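Local coordinates for Alpha/beta hydrolase fold protein (Nakamurella multipartita, PDB 4Y7D) that adopts the alpha/beta hydrolase fold and probably acts as a hydrolase, though its substrate is not established, at residues 100-114 / 122-134. Numbering follows the deposited sequence. Where two conformers were deposited one is given.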
ATOM      1  N   ALA A 100     -13.251  -8.753 -13.209  1.00 21.78           N
ATOM      2  CA  ALA A 100     -13.238  -8.056 -11.907  1.00 21.77           C
ATOM      3  C   ALA A 100     -12.267  -8.723 -10.945  1.00 21.87           C
ATOM      4  O   ALA A 100     -11.912  -9.908 -11.110  1.00 22.92           O
ATOM      5  CB  ALA A 100     -14.626  -8.034 -11.340  1.00 22.47           C
ATOM      6  N   ALA A 101     -11.858  -7.965  -9.936  1.00 20.49           N
ATOM      7  CA  ALA A 101     -10.889  -8.447  -8.974  1.00 20.08           C
ATOM      8  C   ALA A 101     -11.098  -7.792  -7.647  1.00 20.35           C
ATOM      9  O   ALA A 101     -11.705  -6.731  -7.545  1.00 19.35           O
ATOM     10  CB  ALA A 101      -9.475  -8.182  -9.454  1.00 19.76           C
ATOM     11  N   GLY A 102     -10.587  -8.449  -6.613  1.00 19.13           N
ATOM     12  CA  GLY A 102     -10.470  -7.758  -5.342  1.00 18.58           C
ATOM     13  C   GLY A 102      -9.393  -6.682  -5.435  1.00 17.89           C
ATOM     14  O   GLY A 102      -8.562  -6.686  -6.376  1.00 18.32           O
ATOM     15  N   VAL A 103      -9.413  -5.730  -4.511  1.00 17.19           N
ATOM     16  CA  VAL A 103      -8.406  -4.703  -4.473  1.00 17.65           C
ATOM     17  C   VAL A 103      -7.892  -4.546  -3.024  1.00 17.71           C
ATOM     18  O   VAL A 103      -8.678  -4.408  -2.085  1.00 17.28           O
ATOM     19  CB  VAL A 103      -8.947  -3.351  -4.957  1.00 18.25           C
ATOM     20  CG1 VAL A 103      -7.851  -2.303  -4.835  1.00 18.05           C
ATOM     21  CG2 VAL A 103      -9.450  -3.467  -6.381  1.00 19.10           C
ATOM     22  N   LEU A 104      -6.588  -4.601  -2.865  1.00 17.12           N
ATOM     23  CA  LEU A 104      -5.883  -4.325  -1.603  1.00 17.17           C
ATOM     24  C   LEU A 104      -4.991  -3.119  -1.850  1.00 18.00           C
ATOM     25  O   LEU A 104      -4.063  -3.174  -2.680  1.00 19.07           O
ATOM     26  CB  LEU A 104      -5.015  -5.480  -1.166  1.00 18.35           C
ATOM     27  CG  LEU A 104      -4.100  -5.260   0.035  1.00 17.99           C
ATOM     28  CD1 LEU A 104      -4.956  -5.104   1.277  1.00 19.05           C
ATOM     29  CD2 LEU A 104      -3.102  -6.357   0.220  1.00 18.92           C
ATOM     30  N   CYS A 105      -5.217  -2.075  -1.068  1.00 16.67           N
ATOM     31  CA  CYS A 105      -4.374  -0.884  -1.131  1.00 16.84           C
ATOM     32  C   CYS A 105      -3.882  -0.463   0.242  1.00 17.05           C
ATOM     33  O   CYS A 105      -4.492  -0.772   1.262  1.00 17.30           O
ATOM     34  CB  CYS A 105      -5.091   0.252  -1.806  1.00 16.42           C
ATOM     35  SG  CYS A 105      -6.529   0.967  -0.961  1.00 18.34           S
ATOM     36  N   TRP A 106      -2.769   0.275   0.242  1.00 16.85           N
ATOM     37  CA  TRP A 106      -2.233   0.822   1.490  1.00 17.32           C
ATOM     38  C   TRP A 106      -1.706   2.188   1.190  1.00 18.53           C
ATOM     39  O   TRP A 106      -1.167   2.388   0.118  1.00 18.28           O
ATOM     40  CB  TRP A 106      -1.125  -0.083   1.972  1.00 18.83           C
ATOM     41  CG  TRP A 106      -0.365   0.290   3.223  1.00 19.47           C
ATOM     42  CD1 TRP A 106      -0.813   0.983   4.309  1.00 20.95           C
ATOM     43  CD2 TRP A 106       0.938  -0.131   3.540  1.00 22.58           C
ATOM     44  NE1 TRP A 106       0.147   1.026   5.290  1.00 20.60           N
ATOM     45  CE2 TRP A 106       1.240   0.349   4.836  1.00 22.32           C
ATOM     46  CE3 TRP A 106       1.894  -0.910   2.864  1.00 23.92           C
ATOM     47  CZ2 TRP A 106       2.466   0.106   5.457  1.00 23.86           C
ATOM     48  CZ3 TRP A 106       3.102  -1.181   3.492  1.00 24.10           C
ATOM     49  CH2 TRP A 106       3.390  -0.656   4.767  1.00 24.80           C
ATOM     50  N   SER A 107      -1.933   3.147   2.113  1.00 18.44           N
ATOM     51  CA  SER A 107      -1.225   4.433   2.118  1.00 19.28           C
ATOM     52  C   SER A 107      -1.460   5.231   0.822  1.00 19.72           C
ATOM     53  O   SER A 107      -2.634   5.467   0.420  1.00 18.73           O
ATOM     54  CB  SER A 107       0.269   4.128   2.385  1.00 20.89           C
ATOM     55  OG  SER A 107       0.953   5.257   2.917  1.00 24.41           O
ATOM     56  N   GLY A 108      -0.392   5.628   0.121  1.00 17.61           N
ATOM     57  CA  GLY A 108      -0.537   6.314  -1.159  1.00 18.46           C
ATOM     58  C   GLY A 108      -1.142   5.486  -2.298  1.00 17.76           C
ATOM     59  O   GLY A 108      -1.478   6.041  -3.317  1.00 18.80           O
ATOM     60  N   GLY A 109      -1.395   4.197  -2.092  1.00 16.49           N
ATOM     61  CA  GLY A 109      -2.213   3.439  -3.047  1.00 17.57           C
ATOM     62  C   GLY A 109      -3.725   3.727  -2.987  1.00 17.71           C
ATOM     63  O   GLY A 109      -4.492   3.290  -3.840  1.00 18.01           O
ATOM     64  N   GLY A 110      -4.144   4.397  -1.927  1.00 17.53           N
ATOM     65  CA  GLY A 110      -5.538   4.736  -1.737  1.00 17.28           C
ATOM     66  C   GLY A 110      -6.200   5.489  -2.857  1.00 18.00           C
ATOM     67  O   GLY A 110      -7.229   5.067  -3.341  1.00 17.59           O
ATOM     68  N   PRO A 111      -5.625   6.647  -3.258  1.00 17.63           N
ATOM     69  CA  PRO A 111      -6.417   7.413  -4.180  1.00 17.67           C
ATOM     70  C   PRO A 111      -6.822   6.744  -5.475  1.00 17.65           C
ATOM     71  O   PRO A 111      -7.977   6.836  -5.877  1.00 17.98           O
ATOM     72  CB  PRO A 111      -5.570   8.687  -4.391  1.00 17.71           C
ATOM     73  CG  PRO A 111      -4.890   8.870  -3.079  1.00 18.22           C
ATOM     74  CD  PRO A 111      -4.558   7.472  -2.643  1.00 18.90           C
ATOM     75  N   SER A 112      -5.882   6.085  -6.136  1.00 17.36           N
ATOM     76  CA  SER A 112      -6.147   5.416  -7.398  1.00 17.02           C
ATOM     77  C   SER A 112      -7.074   4.193  -7.156  1.00 17.39           C
ATOM     78  O   SER A 112      -7.911   3.880  -8.002  1.00 17.99           O
ATOM     79  CB  SER A 112      -4.850   4.974  -8.043  1.00 17.88           C
ATOM     80  OG  SER A 112      -4.058   4.080  -7.262  1.00 16.81           O
ATOM     81  N   SER A 113      -6.943   3.563  -6.017  1.00 16.57           N
ATOM     82  CA  SER A 113      -7.796   2.378  -5.708  1.00 17.20           C
ATOM     83  C   SER A 113      -9.236   2.840  -5.440  1.00 17.53           C
ATOM     84  O   SER A 113     -10.216   2.206  -5.936  1.00 19.70           O
ATOM     85  CB  SER A 113      -7.240   1.621  -4.528  1.00 17.03           C
ATOM     86  OG  SER A 113      -5.922   1.135  -4.779  1.00 17.55           O
ATOM     87  N   TYR A 114      -9.396   3.899  -4.622  1.00 17.97           N
ATOM     88  CA  TYR A 114     -10.701   4.472  -4.413  1.00 18.18           C
ATOM     89  C   TYR A 114     -11.330   4.923  -5.733  1.00 19.00           C
ATOM     90  O   TYR A 114     -12.543   4.670  -5.956  1.00 20.34           O
ATOM     91  CB  TYR A 114     -10.695   5.609  -3.430  1.00 18.35           C
ATOM     92  CG  TYR A 114     -10.480   5.212  -1.990  1.00 17.43           C
ATOM     93  CD1 TYR A 114     -11.268   4.209  -1.374  1.00 17.36           C
ATOM     94  CD2 TYR A 114      -9.479   5.798  -1.239  1.00 18.00           C
ATOM     95  CE1 TYR A 114     -11.112   3.891  -0.054  1.00 18.59           C
ATOM     96  CE2 TYR A 114      -9.302   5.488   0.113  1.00 18.30           C
ATOM     97  CZ  TYR A 114     -10.099   4.515   0.702  1.00 19.24           C
ATOM     98  OH  TYR A 114      -9.944   4.195   2.018  1.00 19.32           O
ATOM     99  N   ASP A 122     -18.101  -2.109 -11.366  1.00 26.45           N
ATOM    100  CA  ASP A 122     -18.265  -3.460 -11.902  1.00 28.00           C
ATOM    101  C   ASP A 122     -16.950  -4.270 -11.922  1.00 25.93           C
ATOM    102  O   ASP A 122     -17.005  -5.481 -12.133  1.00 25.91           O
ATOM    103  CB  ASP A 122     -18.801  -3.395 -13.353  1.00 31.43           C
ATOM    104  CG  ASP A 122     -20.244  -2.881 -13.431  1.00 36.91           C
ATOM    105  OD1 ASP A 122     -20.921  -2.737 -12.394  1.00 37.84           O
ATOM    106  OD2 ASP A 122     -20.709  -2.632 -14.568  1.00 42.77           O
ATOM    107  N   ARG A 123     -15.813  -3.604 -11.792  1.00 23.11           N
ATOM    108  CA  ARG A 123     -14.490  -4.233 -11.880  1.00 22.61           C
ATOM    109  C   ARG A 123     -13.874  -4.556 -10.506  1.00 21.67           C
ATOM    110  O   ARG A 123     -12.816  -5.195 -10.444  1.00 21.02           O
ATOM    111  CB  ARG A 123     -13.503  -3.331 -12.612  1.00 22.80           C
ATOM    112  CG  ARG A 123     -13.976  -2.759 -13.918  1.00 24.20           C
ATOM    113  CD  ARG A 123     -14.534  -3.768 -14.882  1.00 25.13           C
ATOM    114  NE  ARG A 123     -13.545  -4.689 -15.479  1.00 24.99           N
ATOM    115  CZ  ARG A 123     -12.748  -4.401 -16.525  1.00 24.04           C
ATOM    116  NH1 ARG A 123     -12.722  -3.204 -17.069  1.00 24.35           N
ATOM    117  NH2 ARG A 123     -11.938  -5.328 -17.002  1.00 25.18           N
ATOM    118  N   VAL A 124     -14.541  -4.132  -9.432  1.00 21.56           N
ATOM    119  CA  VAL A 124     -14.043  -4.308  -8.075  1.00 19.67           C
ATOM    120  C   VAL A 124     -15.003  -5.221  -7.250  1.00 20.66           C
ATOM    121  O   VAL A 124     -16.147  -4.843  -6.944  1.00 21.52           O
ATOM    122  CB  VAL A 124     -13.858  -2.949  -7.403  1.00 19.41           C
ATOM    123  CG1 VAL A 124     -13.385  -3.101  -5.978  1.00 20.25           C
ATOM    124  CG2 VAL A 124     -12.883  -2.078  -8.182  1.00 18.67           C
ATOM    125  N   ARG A 125     -14.541  -6.434  -6.947  1.00 21.13           N
ATOM    126  CA  ARG A 125     -15.309  -7.403  -6.164  0.70 22.59           C
ATOM    127  C   ARG A 125     -15.428  -7.046  -4.683  1.00 21.06           C
ATOM    128  O   ARG A 125     -16.461  -7.322  -4.026  1.00 20.76           O
ATOM    129  CB  ARG A 125     -14.663  -8.790  -6.270  0.70 25.62           C
ATOM    130  CG  ARG A 125     -14.663  -9.407  -7.664  0.70 30.14           C
ATOM    131  CD  ARG A 125     -15.097 -10.884  -7.663  0.70 34.56           C
ATOM    132  NE  ARG A 125     -15.161 -11.448  -9.022  0.70 40.08           N
ATOM    133  CZ  ARG A 125     -16.124 -11.197  -9.929  0.70 43.13           C
ATOM    134  NH1 ARG A 125     -16.072 -11.765 -11.143  0.70 44.48           N
ATOM    135  NH2 ARG A 125     -17.124 -10.357  -9.660  0.70 43.75           N
ATOM    136  N   ALA A 126     -14.362  -6.467  -4.148  1.00 19.99           N
ATOM    137  CA  ALA A 126     -14.211  -6.135  -2.731  1.00 18.98           C
ATOM    138  C   ALA A 126     -12.990  -5.241  -2.592  1.00 18.53           C
ATOM    139  O   ALA A 126     -12.061  -5.288  -3.411  1.00 18.30           O
ATOM    140  CB  ALA A 126     -14.046  -7.390  -1.915  1.00 19.56           C
ATOM    141  N   LEU A 127     -12.971  -4.427  -1.546  1.00 18.30           N
ATOM    142  CA  LEU A 127     -11.911  -3.478  -1.301  1.00 17.98           C
ATOM    143  C   LEU A 127     -11.405  -3.622   0.142  1.00 18.13           C
ATOM    144  O   LEU A 127     -12.173  -3.509   1.067  1.00 18.88           O
ATOM    145  CB  LEU A 127     -12.429  -2.046  -1.554  1.00 18.14           C
ATOM    146  CG  LEU A 127     -11.462  -0.860  -1.302  1.00 18.77           C
ATOM    147  CD1 LEU A 127     -10.190  -0.979  -2.138  1.00 18.60           C
ATOM    148  CD2 LEU A 127     -12.264   0.379  -1.605  1.00 18.94           C
ATOM    149  N   VAL A 128     -10.103  -3.813   0.299  1.00 17.18           N
ATOM    150  CA  VAL A 128      -9.438  -3.694   1.583  1.00 18.28           C
ATOM    151  C   VAL A 128      -8.484  -2.517   1.512  1.00 18.48           C
ATOM    152  O   VAL A 128      -7.541  -2.516   0.695  1.00 17.16           O
ATOM    153  CB  VAL A 128      -8.696  -4.968   1.945  1.00 18.96           C
ATOM    154  CG1 VAL A 128      -7.953  -4.828   3.272  1.00 19.77           C
ATOM    155  CG2 VAL A 128      -9.699  -6.121   2.024  1.00 19.60           C
ATOM    156  N   SER A 129      -8.754  -1.533   2.358  1.00 18.21           N
ATOM    157  CA  SER A 129      -8.060  -0.259   2.305  1.00 18.70           C
ATOM    158  C   SER A 129      -7.366  -0.005   3.634  1.00 18.76           C
ATOM    159  O   SER A 129      -7.997   0.307   4.662  1.00 18.18           O
ATOM    160  CB  SER A 129      -9.023   0.820   1.963  1.00 20.39           C
ATOM    161  OG  SER A 129      -8.369   2.044   1.896  1.00 23.22           O
ATOM    162  N   VAL A 130      -6.044  -0.109   3.604  1.00 17.60           N
ATOM    163  CA  VAL A 130      -5.223  -0.069   4.832  1.00 17.69           C
ATOM    164  C   VAL A 130      -4.597   1.319   4.924  1.00 17.36           C
ATOM    165  O   VAL A 130      -3.849   1.715   4.023  1.00 17.36           O
ATOM    166  CB  VAL A 130      -4.138  -1.131   4.758  1.00 17.93           C
ATOM    167  CG1 VAL A 130      -3.322  -1.200   6.052  1.00 18.51           C
ATOM    168  CG2 VAL A 130      -4.801  -2.495   4.484  1.00 19.04           C
ATOM    169  N   ALA A 131      -4.897   2.030   6.016  1.00 17.00           N
ATOM    170  CA  ALA A 131      -4.306   3.350   6.302  1.00 18.24           C
ATOM    171  C   ALA A 131      -4.084   4.133   5.018  1.00 18.26           C
ATOM    172  O   ALA A 131      -2.963   4.566   4.715  1.00 18.60           O
ATOM    173  CB  ALA A 131      -3.016   3.188   7.083  1.00 18.66           C
ATOM    174  N   ALA A 132      -5.167   4.341   4.272  1.00 18.03           N
ATOM    175  CA  ALA A 132      -5.087   4.831   2.899  1.00 17.50           C
ATOM    176  C   ALA A 132      -5.474   6.288   2.797  1.00 17.30           C
ATOM    177  O   ALA A 132      -6.452   6.751   3.411  1.00 18.08           O
ATOM    178  CB  ALA A 132      -5.956   3.994   1.976  1.00 18.16           C
ATOM    179  N   VAL A 133      -4.748   7.006   1.950  1.00 17.87           N
ATOM    180  CA  VAL A 133      -5.095   8.364   1.662  1.00 17.57           C
ATOM    181  C   VAL A 133      -6.451   8.429   0.926  1.00 17.84           C
ATOM    182  O   VAL A 133      -6.590   7.935  -0.181  1.00 17.85           O
ATOM    183  CB  VAL A 133      -3.991   9.068   0.858  1.00 18.08           C
ATOM    184  CG1 VAL A 133      -4.414  10.468   0.441  1.00 18.41           C
ATOM    185  CG2 VAL A 133      -2.690   9.155   1.652  1.00 18.72           C
ATOM    186  N   SER A 134      -7.393   9.123   1.542  1.00 17.42           N
ATOM    187  CA  SER A 134      -8.812   9.118   1.125  1.00 18.28           C
ATOM    188  C   SER A 134      -9.322  10.512   0.776  1.00 18.31           C
ATOM    189  O   SER A 134     -10.498  10.668   0.344  1.00 18.00           O
ATOM    190  CB  SER A 134      -9.672   8.493   2.221  1.00 17.59           C
ATOM    191  OG  SER A 134      -9.535   9.231   3.440  1.00 17.49           O
TER
HETATM  192  O   HOH W   1     -12.503 -12.433 -10.627  1.00 40.99           O
HETATM  193  O   HOH W   2     -13.459 -11.814 -13.068  1.00 49.39           O
HETATM  194  O   HOH W   3      -8.763   5.474   3.946  1.00 18.74           O
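Y114 and S129 meet through their hydroxyls: S129 OG donates to Y114 OH at 2.7 Å. The phenol oxygen is gripped again by a water, lying in the ring plane 2.6 Å from Y114 OH, which itself donates to A132 O. V133 O sits at the ring edge, also in plane, while S134 CB touches Y114 CE2 and the L127 side chain crosses the tyrosine at about a right angle, its CD2 4.0 Å from Y114 CD1. With an alanine in place of Y114, S129 OG would probably lose its acceptor and L127 one wall of its packing.

Behind these side chains, strands 101-106 and 126-130 run parallel, 9° apart. V128 N donates to V103 O at 2.8 Å, and V128 O accepts from C105 N. On the face opposite Y114, L104 CD1 rests on V128 CG1 at 3.6 Å; with CG anti to the backbone N (chi1 178°), W106 brings its CD1 edge to V130 O, in the ring plane at 3.1 Å.

Strand 101-106, helix 110-119 and strand 124-130 form a beta-alpha-beta crossover whose two strands are neighbours in the sheet. S107, in the tight strand-to-helix turn with phi 60°, hydrogen-bonds through OG to H278, consistent with the nucleophile elbow of alpha/beta hydrolases. S107 N donates to V130 O, and S107 O accepts from G110 N and V133 N on opposite faces of its plane, which is likely to restrain the turn carrying the hydroxyl among buried neighbours.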